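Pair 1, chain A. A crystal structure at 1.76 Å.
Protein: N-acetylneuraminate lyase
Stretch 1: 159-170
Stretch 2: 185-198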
# COMPACT_ATOMS: atom_id res chain seq x y z
N ASN A 159 8.46 -6.76 -12.58
CA ASN A 159 8.05 -5.46 -12.07
C ASN A 159 7.91 -4.48 -13.23
O ASN A 159 8.91 -4.14 -13.89
CB ASN A 159 9.05 -4.94 -11.03
CG ASN A 159 8.99 -5.73 -9.74
OD1 ASN A 159 9.90 -6.50 -9.41
ND2 ASN A 159 7.90 -5.56 -8.99
N MET A 160 6.69 -4.02 -13.48
CA MET A 160 6.36 -3.21 -14.65
C MET A 160 6.30 -1.74 -14.27
O MET A 160 5.64 -1.37 -13.29
CB MET A 160 5.03 -3.66 -15.24
CG MET A 160 4.70 -3.07 -16.59
SD MET A 160 4.08 -4.34 -17.71
CE MET A 160 5.48 -5.44 -17.76
N SER A 161 6.98 -0.91 -15.06
CA SER A 161 7.05 0.53 -14.85
C SER A 161 5.82 1.23 -15.41
O SER A 161 5.05 0.68 -16.21
CB SER A 161 8.30 1.10 -15.50
OG SER A 161 8.03 1.53 -16.82
N LEU A 162 5.64 2.49 -15.00
CA LEU A 162 4.51 3.28 -15.48
C LEU A 162 4.58 3.49 -16.99
O LEU A 162 3.56 3.37 -17.68
CB LEU A 162 4.44 4.61 -14.74
CG LEU A 162 3.31 5.58 -15.08
CD1 LEU A 162 1.94 4.97 -14.78
CD2 LEU A 162 3.52 6.87 -14.29
N SER A 163 5.76 3.79 -17.52
CA SER A 163 5.89 3.96 -18.97
C SER A 163 5.68 2.65 -19.72
O SER A 163 5.23 2.65 -20.87
CB SER A 163 7.25 4.55 -19.32
OG SER A 163 8.29 3.71 -18.83
N GLN A 164 6.03 1.53 -19.09
CA GLN A 164 5.78 0.24 -19.72
C GLN A 164 4.28 -0.06 -19.78
O GLN A 164 3.79 -0.54 -20.82
CB GLN A 164 6.55 -0.84 -18.96
CG GLN A 164 8.07 -0.69 -19.13
CD GLN A 164 8.87 -1.66 -18.31
OE1 GLN A 164 8.41 -2.18 -17.29
NE2 GLN A 164 10.09 -1.95 -18.76
N PHE A 165 3.53 0.23 -18.71
CA PHE A 165 2.07 0.12 -18.81
C PHE A 165 1.54 0.99 -19.94
O PHE A 165 0.64 0.57 -20.68
CB PHE A 165 1.40 0.51 -17.48
CG PHE A 165 1.34 -0.60 -16.47
CD1 PHE A 165 0.56 -1.74 -16.71
CD2 PHE A 165 2.05 -0.51 -15.28
CE1 PHE A 165 0.50 -2.76 -15.77
CE2 PHE A 165 1.99 -1.53 -14.34
CZ PHE A 165 1.21 -2.67 -14.59
N GLY A 166 2.07 2.20 -20.08
CA GLY A 166 1.65 3.07 -21.17
C GLY A 166 1.85 2.45 -22.54
O GLY A 166 1.00 2.60 -23.42
N GLU A 167 2.97 1.76 -22.74
CA GLU A 167 3.21 1.11 -24.03
C GLU A 167 2.16 0.04 -24.30
O GLU A 167 1.61 -0.03 -25.40
CB GLU A 167 4.62 0.51 -24.06
CG GLU A 167 5.74 1.53 -24.24
CD GLU A 167 7.06 0.87 -24.62
OE1 GLU A 167 7.07 0.11 -25.61
OE2 GLU A 167 8.07 1.10 -23.92
N LEU A 168 1.87 -0.80 -23.31
CA LEU A 168 0.84 -1.82 -23.49
C LEU A 168 -0.52 -1.19 -23.72
O LEU A 168 -1.26 -1.61 -24.62
CB LEU A 168 0.81 -2.76 -22.29
CG LEU A 168 2.11 -3.54 -22.07
CD1 LEU A 168 2.06 -4.34 -20.78
CD2 LEU A 168 2.41 -4.45 -23.26
N PHE A 169 -0.86 -0.16 -22.94
CA PHE A 169 -2.18 0.45 -23.05
C PHE A 169 -2.39 1.25 -24.33
O PHE A 169 -3.52 1.71 -24.55
CB PHE A 169 -2.45 1.33 -21.83
CG PHE A 169 -2.83 0.58 -20.59
CD1 PHE A 169 -3.66 -0.53 -20.66
CD2 PHE A 169 -2.38 0.99 -19.35
CE1 PHE A 169 -4.03 -1.22 -19.51
CE2 PHE A 169 -2.73 0.31 -18.19
CZ PHE A 169 -3.55 -0.79 -18.27
N GLU A 170 -1.38 1.44 -25.18
CA GLU A 170 -1.65 2.04 -26.49
C GLU A 170 -2.49 1.12 -27.37
O GLU A 170 -3.16 1.61 -28.29
CB GLU A 170 -0.35 2.40 -27.21
CG GLU A 170 0.71 2.98 -26.31
CD GLU A 170 1.94 3.49 -27.05
OE1 GLU A 170 2.68 4.30 -26.46
OE2 GLU A 170 2.16 3.07 -28.20
N TYR A 185 1.55 3.76 -4.48
CA TYR A 185 1.94 4.91 -5.28
C TYR A 185 1.80 4.59 -6.77
O TYR A 185 1.17 5.34 -7.53
CB TYR A 185 3.38 5.32 -4.93
CG TYR A 185 3.94 6.46 -5.75
CD1 TYR A 185 3.18 7.59 -6.06
CD2 TYR A 185 5.25 6.42 -6.21
CE1 TYR A 185 3.71 8.64 -6.81
CE2 TYR A 185 5.80 7.47 -6.96
CZ TYR A 185 5.03 8.58 -7.26
OH TYR A 185 5.58 9.60 -8.01
N LEU A 186 2.36 3.46 -7.19
CA LEU A 186 2.19 3.05 -8.59
C LEU A 186 0.72 2.88 -8.94
O LEU A 186 0.30 3.24 -10.05
CB LEU A 186 2.97 1.76 -8.84
CG LEU A 186 2.88 1.17 -10.25
CD1 LEU A 186 3.57 2.08 -11.26
CD2 LEU A 186 3.48 -0.23 -10.27
N LEU A 187 -0.10 2.36 -8.00
CA LEU A 187 -1.52 2.19 -8.28
C LEU A 187 -2.17 3.53 -8.58
O LEU A 187 -2.94 3.66 -9.54
CB LEU A 187 -2.22 1.49 -7.11
CG LEU A 187 -3.75 1.33 -7.22
CD1 LEU A 187 -4.16 0.63 -8.53
CD2 LEU A 187 -4.34 0.62 -6.00
N GLU A 188 -1.86 4.55 -7.78
CA GLU A 188 -2.41 5.88 -8.03
C GLU A 188 -1.90 6.46 -9.34
O GLU A 188 -2.64 7.14 -10.06
CB GLU A 188 -2.09 6.80 -6.84
CG GLU A 188 -2.56 8.26 -7.00
CD GLU A 188 -1.63 9.09 -7.89
OE1 GLU A 188 -0.40 8.84 -7.85
OE2 GLU A 188 -2.12 9.97 -8.62
N ARG A 189 -0.62 6.23 -9.68
CA ARG A 189 -0.06 6.78 -10.92
C ARG A 189 -0.69 6.13 -12.15
O ARG A 189 -0.97 6.81 -13.14
CB ARG A 189 1.46 6.59 -10.95
CG ARG A 189 2.25 7.43 -9.95
CD ARG A 189 2.40 8.88 -10.41
NE ARG A 189 1.24 9.67 -10.02
CZ ARG A 189 0.96 10.87 -10.53
NH1 ARG A 189 1.75 11.41 -11.44
NH2 ARG A 189 -0.13 11.51 -10.13
N VAL A 190 -0.93 4.81 -12.09
CA VAL A 190 -1.60 4.13 -13.21
C VAL A 190 -3.03 4.62 -13.35
O VAL A 190 -3.50 4.88 -14.46
CB VAL A 190 -1.54 2.60 -12.99
CG1 VAL A 190 -2.38 1.88 -14.04
CG2 VAL A 190 -0.08 2.13 -13.05
N ARG A 191 -3.74 4.79 -12.22
CA ARG A 191 -5.11 5.30 -12.26
C ARG A 191 -5.16 6.68 -12.90
O ARG A 191 -6.05 6.96 -13.71
CB ARG A 191 -5.71 5.36 -10.84
CG ARG A 191 -7.06 6.08 -10.76
CD ARG A 191 -8.24 5.23 -11.27
NE ARG A 191 -8.14 4.95 -12.70
CZ ARG A 191 -8.76 3.95 -13.32
NH1 ARG A 191 -9.56 3.15 -12.62
NH2 ARG A 191 -8.58 3.76 -14.63
N LYS A 192 -4.22 7.56 -12.54
CA LYS A 192 -4.24 8.91 -13.11
C LYS A 192 -3.85 8.91 -14.58
O LYS A 192 -4.43 9.65 -15.38
CB LYS A 192 -3.30 9.84 -12.33
CG LYS A 192 -3.48 11.30 -12.74
CD LYS A 192 -2.17 12.04 -12.87
CE LYS A 192 -2.31 13.25 -13.78
NZ LYS A 192 -3.56 14.02 -13.54
N ALA A 193 -2.86 8.09 -14.95
CA ALA A 193 -2.35 8.14 -16.32
C ALA A 193 -3.30 7.50 -17.33
O ALA A 193 -3.25 7.85 -18.52
CB ALA A 193 -1.00 7.44 -16.39
N PHE A 194 -4.14 6.56 -16.90
CA PHE A 194 -4.98 5.78 -17.80
C PHE A 194 -6.42 5.77 -17.28
O PHE A 194 -6.93 4.73 -16.85
CB PHE A 194 -4.43 4.36 -17.94
CG PHE A 194 -2.94 4.32 -18.17
CD1 PHE A 194 -2.39 4.76 -19.37
CD2 PHE A 194 -2.09 3.86 -17.18
CE1 PHE A 194 -1.02 4.74 -19.58
CE2 PHE A 194 -0.71 3.84 -17.38
CZ PHE A 194 -0.18 4.28 -18.58
N PRO A 195 -7.09 6.93 -17.29
CA PRO A 195 -8.47 6.97 -16.77
C PRO A 195 -9.46 6.18 -17.60
O PRO A 195 -10.57 5.93 -17.11
CB PRO A 195 -8.80 8.47 -16.78
CG PRO A 195 -7.93 9.03 -17.85
CD PRO A 195 -6.65 8.24 -17.79
N ASP A 196 -9.10 5.78 -18.82
CA ASP A 196 -10.01 5.03 -19.68
C ASP A 196 -9.88 3.53 -19.53
O ASP A 196 -10.65 2.79 -20.16
CB ASP A 196 -9.79 5.41 -21.15
CG ASP A 196 -8.36 5.16 -21.60
OD1 ASP A 196 -7.44 5.30 -20.77
OD2 ASP A 196 -8.16 4.82 -22.80
N LYS A 197 -8.95 3.04 -18.72
CA LYS A 197 -8.70 1.61 -18.59
C LYS A 197 -9.26 1.09 -17.28
O LYS A 197 -9.48 1.84 -16.32
CB LYS A 197 -7.19 1.31 -18.68
CG LYS A 197 -6.53 1.81 -19.96
CD LYS A 197 -6.84 0.94 -21.18
CE LYS A 197 -6.28 1.57 -22.46
NZ LYS A 197 -6.43 0.68 -23.66
N LEU A 198 -9.51 -0.22 -17.24
CA LEU A 198 -9.99 -0.87 -16.02
C LEU A 198 -8.82 -1.26 -15.15
O LEU A 198 -7.83 -1.81 -15.62
CB LEU A 198 -10.80 -2.13 -16.36
CG LEU A 198 -12.04 -1.90 -17.20
CD1 LEU A 198 -12.41 -3.18 -17.92
CD2 LEU A 198 -13.18 -1.44 -16.30

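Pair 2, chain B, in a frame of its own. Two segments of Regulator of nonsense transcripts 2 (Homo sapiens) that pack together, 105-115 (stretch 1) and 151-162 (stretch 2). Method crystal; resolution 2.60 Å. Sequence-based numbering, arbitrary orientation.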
# COMPACT_ATOMS: atom_id res chain seq x y z
N CYS B 105 -3.78 -6.43 -11.37
CA CYS B 105 -4.67 -6.37 -12.53
C CYS B 105 -5.07 -4.93 -12.84
O CYS B 105 -4.98 -4.49 -13.99
CB CYS B 105 -5.93 -7.21 -12.31
SG CYS B 105 -7.05 -7.20 -13.73
N ALA B 106 -5.49 -4.19 -11.82
CA ALA B 106 -5.88 -2.79 -12.01
C ALA B 106 -4.74 -1.99 -12.64
O ALA B 106 -4.97 -1.20 -13.57
CB ALA B 106 -6.29 -2.17 -10.69
N VAL B 107 -3.52 -2.22 -12.16
CA VAL B 107 -2.35 -1.50 -12.66
C VAL B 107 -2.12 -1.88 -14.11
O VAL B 107 -1.76 -1.03 -14.94
CB VAL B 107 -1.09 -1.79 -11.80
CG1 VAL B 107 0.16 -1.20 -12.43
CG2 VAL B 107 -1.26 -1.25 -10.39
N HIS B 108 -2.32 -3.16 -14.43
CA HIS B 108 -2.21 -3.62 -15.82
C HIS B 108 -3.18 -2.89 -16.70
O HIS B 108 -2.81 -2.46 -17.79
CB HIS B 108 -2.41 -5.14 -15.91
CG HIS B 108 -2.70 -5.65 -17.31
ND1 HIS B 108 -1.73 -5.84 -18.23
CD2 HIS B 108 -3.90 -6.01 -17.92
CE1 HIS B 108 -2.28 -6.30 -19.37
NE2 HIS B 108 -3.61 -6.40 -19.18
N LEU B 109 -4.43 -2.75 -16.25
CA LEU B 109 -5.45 -2.06 -17.04
C LEU B 109 -5.13 -0.59 -17.13
O LEU B 109 -5.31 0.01 -18.18
CB LEU B 109 -6.86 -2.25 -16.47
CG LEU B 109 -7.46 -3.66 -16.65
CD1 LEU B 109 -8.79 -3.80 -15.91
CD2 LEU B 109 -7.60 -4.02 -18.12
N CYS B 110 -4.63 -0.01 -16.03
CA CYS B 110 -4.21 1.39 -16.05
C CYS B 110 -3.09 1.64 -17.07
O CYS B 110 -3.02 2.72 -17.68
CB CYS B 110 -3.79 1.86 -14.66
SG CYS B 110 -5.15 2.09 -13.48
N SER B 111 -2.23 0.64 -17.29
CA SER B 111 -1.13 0.75 -18.25
C SER B 111 -1.61 0.68 -19.68
O SER B 111 -1.05 1.34 -20.56
CB SER B 111 -0.07 -0.32 -18.00
OG SER B 111 0.47 -0.21 -16.70
N LEU B 112 -2.63 -0.13 -19.95
CA LEU B 112 -3.18 -0.19 -21.30
C LEU B 112 -3.87 1.15 -21.65
O LEU B 112 -3.74 1.64 -22.76
CB LEU B 112 -4.15 -1.36 -21.47
CG LEU B 112 -3.62 -2.78 -21.29
CD1 LEU B 112 -4.78 -3.77 -21.35
CD2 LEU B 112 -2.58 -3.12 -22.35
N PHE B 113 -4.58 1.72 -20.68
CA PHE B 113 -5.19 3.05 -20.85
C PHE B 113 -4.12 4.09 -21.12
O PHE B 113 -4.16 4.80 -22.12
CB PHE B 113 -5.98 3.47 -19.60
CG PHE B 113 -7.43 3.10 -19.64
CD1 PHE B 113 -8.34 3.87 -20.37
CD2 PHE B 113 -7.91 2.00 -18.93
CE1 PHE B 113 -9.68 3.54 -20.40
CE2 PHE B 113 -9.26 1.67 -18.96
CZ PHE B 113 -10.14 2.45 -19.70
N HIS B 114 -3.15 4.15 -20.22
CA HIS B 114 -2.07 5.12 -20.32
C HIS B 114 -1.34 5.02 -21.62
O HIS B 114 -1.03 6.04 -22.22
CB HIS B 114 -1.08 4.92 -19.18
CG HIS B 114 0.15 5.78 -19.29
ND1 HIS B 114 0.11 7.12 -19.24
CD2 HIS B 114 1.50 5.43 -19.45
CE1 HIS B 114 1.36 7.61 -19.36
NE2 HIS B 114 2.20 6.57 -19.49
N GLN B 115 -1.08 3.80 -22.08
CA GLN B 115 -0.32 3.59 -23.32
C GLN B 115 -1.12 3.93 -24.57
O GLN B 115 -0.54 4.18 -25.63
CB GLN B 115 0.23 2.15 -23.40
CG GLN B 115 1.38 1.87 -22.45
CD GLN B 115 1.61 0.38 -22.20
OE1 GLN B 115 1.57 -0.42 -23.13
NE2 GLN B 115 1.86 0.02 -20.95
N ARG B 151 -1.25 1.70 -1.60
CA ARG B 151 -0.47 0.76 -2.38
C ARG B 151 -0.66 1.01 -3.87
O ARG B 151 0.30 0.97 -4.65
CB ARG B 151 -0.85 -0.68 -2.06
CG ARG B 151 -0.20 -1.69 -3.00
CD ARG B 151 -0.73 -3.08 -2.76
NE ARG B 151 -0.18 -4.02 -3.73
CZ ARG B 151 -0.50 -5.31 -3.77
NH1 ARG B 151 -1.38 -5.81 -2.91
NH2 ARG B 151 0.06 -6.10 -4.68
N PHE B 152 -1.91 1.26 -4.25
CA PHE B 152 -2.28 1.47 -5.65
C PHE B 152 -1.54 2.69 -6.21
O PHE B 152 -0.81 2.56 -7.19
CB PHE B 152 -3.79 1.61 -5.77
CG PHE B 152 -4.34 1.48 -7.18
CD1 PHE B 152 -3.52 1.32 -8.30
CD2 PHE B 152 -5.72 1.51 -7.39
CE1 PHE B 152 -4.06 1.21 -9.57
CE2 PHE B 152 -6.26 1.40 -8.65
CZ PHE B 152 -5.43 1.25 -9.74
N ILE B 153 -1.68 3.86 -5.57
CA ILE B 153 -0.98 5.05 -6.08
C ILE B 153 0.54 4.89 -6.05
O ILE B 153 1.25 5.45 -6.91
CB ILE B 153 -1.40 6.37 -5.38
CG1 ILE B 153 -0.99 6.38 -3.91
CG2 ILE B 153 -2.90 6.61 -5.52
CD1 ILE B 153 -1.30 7.69 -3.22
N ALA B 154 1.03 4.11 -5.08
CA ALA B 154 2.45 3.69 -5.04
C ALA B 154 2.86 2.95 -6.32
O ALA B 154 3.79 3.38 -7.00
CB ALA B 154 2.72 2.82 -3.83
N GLU B 155 2.16 1.87 -6.68
CA GLU B 155 2.49 1.15 -7.91
C GLU B 155 2.41 2.06 -9.12
O GLU B 155 3.32 2.07 -9.96
CB GLU B 155 1.58 -0.06 -8.16
CG GLU B 155 1.97 -1.32 -7.41
CD GLU B 155 3.38 -1.80 -7.69
OE1 GLU B 155 3.90 -1.61 -8.81
OE2 GLU B 155 3.97 -2.40 -6.79
N LEU B 156 1.31 2.81 -9.22
CA LEU B 156 1.10 3.69 -10.37
C LEU B 156 2.27 4.66 -10.56
O LEU B 156 2.57 5.06 -11.69
CB LEU B 156 -0.21 4.48 -10.22
CG LEU B 156 -1.50 3.69 -10.44
CD1 LEU B 156 -2.68 4.51 -9.98
CD2 LEU B 156 -1.63 3.30 -11.90
N THR B 157 2.92 5.04 -9.47
CA THR B 157 4.12 5.85 -9.57
C THR B 157 5.30 4.97 -10.00
O THR B 157 5.96 5.25 -11.00
CB THR B 157 4.42 6.57 -8.24
OG1 THR B 157 3.21 7.18 -7.74
CG2 THR B 157 5.48 7.64 -8.43
N ILE B 158 5.54 3.87 -9.29
CA ILE B 158 6.68 2.99 -9.60
C ILE B 158 6.67 2.56 -11.05
O ILE B 158 7.71 2.50 -11.71
CB ILE B 158 6.67 1.71 -8.75
CG1 ILE B 158 6.86 2.04 -7.27
CG2 ILE B 158 7.78 0.78 -9.21
CD1 ILE B 158 6.58 0.87 -6.37
N VAL B 159 5.47 2.28 -11.54
CA VAL B 159 5.26 1.78 -12.89
C VAL B 159 5.26 2.91 -13.94
O VAL B 159 5.09 2.66 -15.12
CB VAL B 159 3.95 0.95 -12.88
CG1 VAL B 159 3.03 1.27 -14.05
CG2 VAL B 159 4.29 -0.53 -12.75
N GLY B 160 5.47 4.15 -13.50
CA GLY B 160 5.68 5.27 -14.42
C GLY B 160 4.45 5.87 -15.10
O GLY B 160 4.58 6.69 -16.01
N ILE B 161 3.25 5.47 -14.67
CA ILE B 161 2.02 6.10 -15.14
C ILE B 161 1.96 7.53 -14.61
O ILE B 161 1.66 8.46 -15.36
CB ILE B 161 0.78 5.29 -14.71
CG1 ILE B 161 0.73 3.97 -15.49
CG2 ILE B 161 -0.50 6.08 -14.97
CD1 ILE B 161 -0.24 2.95 -14.94
N PHE B 162 2.27 7.70 -13.33
CA PHE B 162 2.59 9.01 -12.76
C PHE B 162 4.10 9.27 -12.78
O PHE B 162 4.89 8.35 -12.56
CB PHE B 162 2.11 9.12 -11.31
CG PHE B 162 0.64 8.92 -11.13
CD1 PHE B 162 -0.26 9.22 -12.14
CD2 PHE B 162 0.15 8.47 -9.92
CE1 PHE B 162 -1.62 9.04 -11.95
CE2 PHE B 162 -1.21 8.29 -9.72
CZ PHE B 162 -2.09 8.57 -10.74

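Both pairs set two helices side by side, running the same general way and crossing at a modest angle: -36° with axes 10.5 Å apart in pair 1, -43° and 10.3 Å in pair 2. Fourteen central residues superpose at 0.4 Å RMSD, so the backbone problem is nearly identical and the differences lie in the side chains.

The anchor is the match of Leu A162 with Val B107. Each stands where the backbones come close, with CA-CA distances of 6.6 Å from Leu A162 to Val A190 and from Val B107 to Leu B156. In pair 1 the leucine, chi1 t and chi2 p, is a knob among Leu A186, Arg A189, Val A190 and Ala A193; its CD1 lies 3.9 Å from Val A190 CG2. The valine of pair 2 is shorter but spreads its two methyls: CG2 reaches Phe B152 CE1 and Glu B155 CB, both at 3.8 Å, while CG1 turns to Val B159. Ala A193 matches Val B159, and both point toward the partner: Ala A193 CB lies 4.2 Å from Leu A162 CD1, while Val B159 CG1 meets Val B107 CG1 at 4.1 Å.

Across from this anchor, Leu A186 matches Phe B152. The longer reach of the phenylalanine gives it more partners: its CZ touches Ala B106 CB at 3.7 Å and Cys B110 SG at 3.8 Å, the sulfur sitting at the ring edge. Leu A186 sits against the loop that leads into the other helix and its first residue, its CD2 3.9 Å from Met A160 O and its CD1 4.4 Å from Leu A162 CB. Ser A161, at the N-cap position, points away; its counterpart Ala B106, inside a helix already under way, points toward the partner.

Arg A189 and Glu B155 show how a charged residue can serve an apolar seam. Both point CB toward the partner and lend carbon: Arg A189 CB is 3.9 Å from Leu A162 CD2. The arginine's end leads away, into a salt bridge with Glu A188 through NE to OE1 at 2.8 Å.

Bulk is exchanged at the next turn. Phe A165 matches Cys B110, and Val A190 matches Leu B156: the ring meets the small valine, Phe A165 CD2 to Val A190 CG2 at 4.1 Å, whereas the small cysteine meets the longer leucine, Cys B110 CB to Leu B156 CD2 at 3.8 Å.

Gly A166 and Ser B111 receive different neighbours. Phe A194 lays its CZ 3.4 Å from Gly A166 CA, and Phe A169 turns an edge to the Phe A194 face, with centroids 4.8 Å apart. In pair 2 the position of Phe A194 belongs to Gly B160, whose positive phi closes a Schellman motif, and Ile B161 supplies bulk instead, its CD1 3.7 Å from both Cys B110 CB and Ser B111 OG. The serine hydroxyl is meanwhile bonded to its own helix, OG to Val B107 O at 3.0 Å.

Phe A169 and His B114 close the seam with rings: Lys A197 CG lies over one face of the phenylalanine, Ile B161 CA over one face of the histidine.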